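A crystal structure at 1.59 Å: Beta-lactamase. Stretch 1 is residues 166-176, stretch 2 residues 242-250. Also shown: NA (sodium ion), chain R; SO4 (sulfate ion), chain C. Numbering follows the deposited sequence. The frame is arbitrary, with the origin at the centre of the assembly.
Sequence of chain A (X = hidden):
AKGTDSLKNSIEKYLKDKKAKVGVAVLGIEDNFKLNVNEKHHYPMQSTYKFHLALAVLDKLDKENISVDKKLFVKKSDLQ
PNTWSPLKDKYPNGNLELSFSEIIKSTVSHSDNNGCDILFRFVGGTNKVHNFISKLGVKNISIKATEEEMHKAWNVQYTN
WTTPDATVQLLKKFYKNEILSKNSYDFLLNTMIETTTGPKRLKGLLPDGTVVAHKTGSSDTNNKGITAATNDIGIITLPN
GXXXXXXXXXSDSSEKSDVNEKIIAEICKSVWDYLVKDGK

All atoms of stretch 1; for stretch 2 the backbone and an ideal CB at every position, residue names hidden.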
# COMPACT_ATOMS: atom_id res chain seq x y z
N ALA A 166 -1.88 9.34 27.01
CA ALA A 166 -1.99 7.88 27.15
C ALA A 166 -0.80 7.22 26.45
O ALA A 166 -0.21 6.25 26.96
CB ALA A 166 -3.28 7.36 26.59
N THR A 167 -0.51 7.66 25.24
CA THR A 167 0.54 7.03 24.49
C THR A 167 1.86 7.06 25.21
O THR A 167 2.55 6.04 25.29
CB THR A 167 0.70 7.68 23.11
OG1 THR A 167 -0.58 7.76 22.46
CG2 THR A 167 1.68 6.92 22.28
N VAL A 168 2.27 8.23 25.71
CA VAL A 168 3.56 8.31 26.36
C VAL A 168 3.57 7.59 27.73
O VAL A 168 4.60 7.03 28.10
CB VAL A 168 4.13 9.72 26.47
CG1 VAL A 168 4.43 10.32 25.12
CG2 VAL A 168 3.23 10.62 27.32
N GLN A 169 2.44 7.54 28.43
CA GLN A 169 2.32 6.69 29.63
C GLN A 169 2.62 5.25 29.28
O GLN A 169 3.40 4.57 29.99
CB GLN A 169 0.94 6.83 30.24
CG GLN A 169 0.71 8.19 30.87
CD GLN A 169 -0.76 8.53 31.02
OE1 GLN A 169 -1.62 7.65 31.06
NE2 GLN A 169 -1.06 9.82 31.15
N LEU A 170 2.02 4.78 28.20
CA LEU A 170 2.27 3.42 27.75
C LEU A 170 3.71 3.21 27.32
O LEU A 170 4.30 2.13 27.57
CB LEU A 170 1.29 3.05 26.64
CG LEU A 170 1.36 1.63 26.07
CD1 LEU A 170 0.90 0.65 27.15
CD2 LEU A 170 0.49 1.45 24.83
N LEU A 171 4.26 4.14 26.54
CA LEU A 171 5.65 4.03 26.10
C LEU A 171 6.63 3.97 27.27
O LEU A 171 7.63 3.26 27.20
CB LEU A 171 6.03 5.19 25.19
CG LEU A 171 5.42 5.15 23.80
CD1 LEU A 171 5.47 6.51 23.17
CD2 LEU A 171 6.08 4.13 22.88
N LYS A 172 6.33 4.69 28.35
CA LYS A 172 7.18 4.69 29.53
C LYS A 172 7.11 3.38 30.33
O LYS A 172 8.17 2.81 30.65
CB LYS A 172 6.84 5.89 30.42
CG LYS A 172 7.63 5.96 31.71
CD LYS A 172 7.38 7.27 32.41
CE LYS A 172 8.18 7.41 33.68
NZ LYS A 172 8.28 8.82 34.12
N LYS A 173 5.91 2.82 30.48
CA LYS A 173 5.71 1.49 31.08
C LYS A 173 6.52 0.48 30.28
O LYS A 173 7.27 -0.35 30.81
CB LYS A 173 4.24 1.10 31.06
CG LYS A 173 3.38 1.89 32.03
CD LYS A 173 2.00 1.28 32.15
CE LYS A 173 1.11 2.09 33.07
NZ LYS A 173 1.31 1.60 34.47
N PHE A 174 6.44 0.60 28.96
CA PHE A 174 7.19 -0.32 28.11
C PHE A 174 8.71 -0.16 28.28
O PHE A 174 9.42 -1.17 28.41
CB PHE A 174 6.81 -0.09 26.64
CG PHE A 174 7.80 -0.64 25.66
CD1 PHE A 174 7.95 -2.00 25.51
CD2 PHE A 174 8.51 0.20 24.82
CE1 PHE A 174 8.85 -2.51 24.61
CE2 PHE A 174 9.43 -0.31 23.91
CZ PHE A 174 9.55 -1.68 23.77
N TYR A 175 9.21 1.08 28.21
CA TYR A 175 10.66 1.31 28.17
C TYR A 175 11.31 0.86 29.45
O TYR A 175 12.47 0.41 29.44
CB TYR A 175 11.03 2.79 27.89
CG TYR A 175 12.40 2.90 27.34
CD1 TYR A 175 12.63 2.72 25.99
CD2 TYR A 175 13.51 3.00 28.17
CE1 TYR A 175 13.91 2.73 25.46
CE2 TYR A 175 14.80 2.99 27.65
CZ TYR A 175 15.00 2.84 26.29
OH TYR A 175 16.26 2.77 25.71
N LYS A 176 10.58 0.96 30.54
CA LYS A 176 11.09 0.54 31.82
C LYS A 176 10.93 -0.97 31.97
O LYS A 176 11.23 -1.52 33.03
CB LYS A 176 10.39 1.27 32.96
CG LYS A 176 10.62 2.78 32.92
CD LYS A 176 9.87 3.51 34.02
CE LYS A 176 10.46 3.20 35.39
NZ LYS A 176 9.99 4.20 36.40
N UNK A 242 19.99 9.41 28.85
CA UNK A 242 18.65 9.45 29.39
C UNK A 242 17.69 9.39 28.21
O UNK A 242 18.10 9.63 27.06
CB UNK A 242 18.42 10.70 30.24
N UNK A 243 16.39 9.26 28.52
CA UNK A 243 15.37 9.04 27.48
C UNK A 243 14.12 9.86 27.71
O UNK A 243 13.76 10.15 28.83
CB UNK A 243 14.99 7.56 27.41
N UNK A 244 13.43 10.19 26.62
CA UNK A 244 12.08 10.73 26.73
C UNK A 244 11.14 10.03 25.76
O UNK A 244 11.53 9.71 24.63
CB UNK A 244 12.08 12.24 26.47
N UNK A 245 9.91 9.82 26.22
CA UNK A 245 8.84 9.36 25.35
C UNK A 245 8.09 10.56 24.80
O UNK A 245 7.92 11.56 25.50
CB UNK A 245 7.89 8.42 26.10
N UNK A 246 7.82 10.52 23.50
CA UNK A 246 7.12 11.60 22.84
C UNK A 246 6.09 11.01 21.86
O UNK A 246 6.34 10.01 21.20
CB UNK A 246 8.11 12.52 22.12
N UNK A 247 4.93 11.66 21.79
CA UNK A 247 3.92 11.30 20.82
C UNK A 247 3.35 12.54 20.17
O UNK A 247 2.98 13.49 20.88
CB UNK A 247 2.81 10.48 21.48
N UNK A 248 3.36 12.59 18.84
CA UNK A 248 2.77 13.72 18.14
C UNK A 248 1.75 13.21 17.14
O UNK A 248 2.04 12.33 16.32
CB UNK A 248 3.84 14.56 17.44
N UNK A 249 0.53 13.76 17.19
CA UNK A 249 -0.54 13.41 16.27
C UNK A 249 -0.98 14.66 15.53
O UNK A 249 -1.51 15.58 16.13
CB UNK A 249 -1.72 12.77 17.01
N UNK A 250 -0.64 14.78 14.24
CA UNK A 250 -1.15 15.87 13.42
C UNK A 250 -2.43 15.41 12.76
O UNK A 250 -2.42 14.52 11.89
CB UNK A 250 -0.12 16.32 12.38
NA NA R . 14.52 11.27 31.51
S SO4 C . 19.90 3.27 23.91
O1 SO4 C . 20.23 2.06 24.67
O2 SO4 C . 19.02 2.72 22.89
O3 SO4 C . 19.24 4.12 24.92
O4 SO4 C . 21.19 3.81 23.44

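Stretch 1 is a helix that crosses the strand of stretch 2 at 149° between their N-to-C directions, roughly antiparallel, with axes 7.5 Å apart at closest approach. Thr 167, Val 168, Leu 171 and Tyr 175 point toward the strand, and alternate strand positions answer them.

Position 242 precedes the strand. Its ideal CB finds nothing of the helix within 5.5 Å, so stretch 1 sets almost no rule and many side chains, polar ones included, would suit. It is Lys 242, whose side chain stays clear of the helix.

Position 243 has extended backbone angles (-138/151), and its CA-to-CB bond points toward the helix. The ideal CB lies 4.6 Å from Tyr 175 CE2, leaving room for a medium or large side chain beside that ring, while Tyr 175 OH favours a polar end. Histidine, glutamine or arginine could be considered. The residue is His 243. Its ring and that of Tyr 175 form an oblique pair, centroids 4.5 Å apart and planes at 40°, with Tyr 175 CZ over one face of the imidazole. Tyr 175 OH lies 3.0 Å from His 243 NE2, which donates a 2.6 Å hydrogen bond to O3 of a sulfate, probably from the crystallisation liquor. The backbone His 243 O also binds the sodium ion, at 3.0 Å.

Position 244 has its CB beyond reach of the helix, so stretch 1 allows almost anything; it is Phe 244, its ring well removed from the helix.

Position 245 is a tight site. Its CA lies 5.5 Å from Val 168 CA. The ideal CB sits 3.8 Å from Leu 171 CB and 4.0 Å from Val 168 CB. Only a small residue seems comfortable: alanine above all, perhaps glycine or serine. It is Ala 245, whose methyl packs against Leu 171 (CB to CB, 3.9 Å) and Val 168 (CB to CB, 4.0 Å), letting helix and strand come close.

At position 246 CB points away, so the helix permits a bulky side chain; valine, isoleucine or an aromatic would suit an extended strand. It is Ile 246, which meets the helix through its backbone: its C is 3.7 Å from Val 168 CG1.

Position 247 faces the helix again, its ideal CB 3.8 Å from Thr 167 CG2 and 4.0 Å from Val 168 CG1. Small and apolar is the natural choice, with serine possible. Ala 247 fills it, its CB 3.9 Å from Thr 167 CG2.

Position 248 turns out of reach; the extended backbone suits beta-branched residues among others, and it is Val 248.

Position 249 points toward the helix, but no atom of it lies within 5.5 Å of the ideal CB. A long side chain must span the gap, and the Thr 167 hydroxyl rewards a polar tip: tyrosine, or lysine if almost fully extended. Tyr 249 (chi1 m) spans it, its OH sharing a 2.6 Å hydrogen bond with Thr 167 OG1.

Position 250 is also out of reach, so the helix sets no limit and many residues would suit; it is Val 250.

Stretch 2 242-250: KHFAIAVYV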
# COMPACT_ATOMS: atom_id res chain seq x y z
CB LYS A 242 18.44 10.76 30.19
CG LYS A 242 19.21 10.83 31.52
CD LYS A 242 18.58 9.94 32.57
CE LYS A 242 19.58 9.51 33.64
NZ LYS A 242 19.81 10.56 34.67
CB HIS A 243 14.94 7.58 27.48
CG HIS A 243 16.08 6.62 27.32
ND1 HIS A 243 16.78 6.13 28.39
CD2 HIS A 243 16.61 6.04 26.22
CE1 HIS A 243 17.75 5.33 27.97
NE2 HIS A 243 17.67 5.26 26.65
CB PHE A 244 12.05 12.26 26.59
CG PHE A 244 12.49 12.80 25.25
CD1 PHE A 244 13.82 13.04 24.98
CD2 PHE A 244 11.56 13.20 24.29
CE1 PHE A 244 14.22 13.52 23.76
CE2 PHE A 244 11.96 13.74 23.07
CZ PHE A 244 13.30 13.94 22.82
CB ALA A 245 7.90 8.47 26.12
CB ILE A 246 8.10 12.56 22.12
CG1 ILE A 246 7.38 13.69 21.39
CG2 ILE A 246 9.02 11.80 21.18
CD1 ILE A 246 8.29 14.85 21.05
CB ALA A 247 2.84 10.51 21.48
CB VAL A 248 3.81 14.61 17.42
CG1 VAL A 248 3.15 15.79 16.74
CG2 VAL A 248 4.88 15.08 18.40
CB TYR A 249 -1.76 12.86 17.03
CG TYR A 249 -1.43 11.64 17.83
CD1 TYR A 249 -0.91 11.74 19.11
CD2 TYR A 249 -1.66 10.37 17.31
CE1 TYR A 249 -0.62 10.61 19.85
CE2 TYR A 249 -1.24 9.24 17.99
CZ TYR A 249 -0.72 9.37 19.23
OH TYR A 249 -0.40 8.22 19.88
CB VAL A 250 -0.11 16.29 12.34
CG1 VAL A 250 -0.65 17.43 11.50
CG2 VAL A 250 1.22 16.64 12.97
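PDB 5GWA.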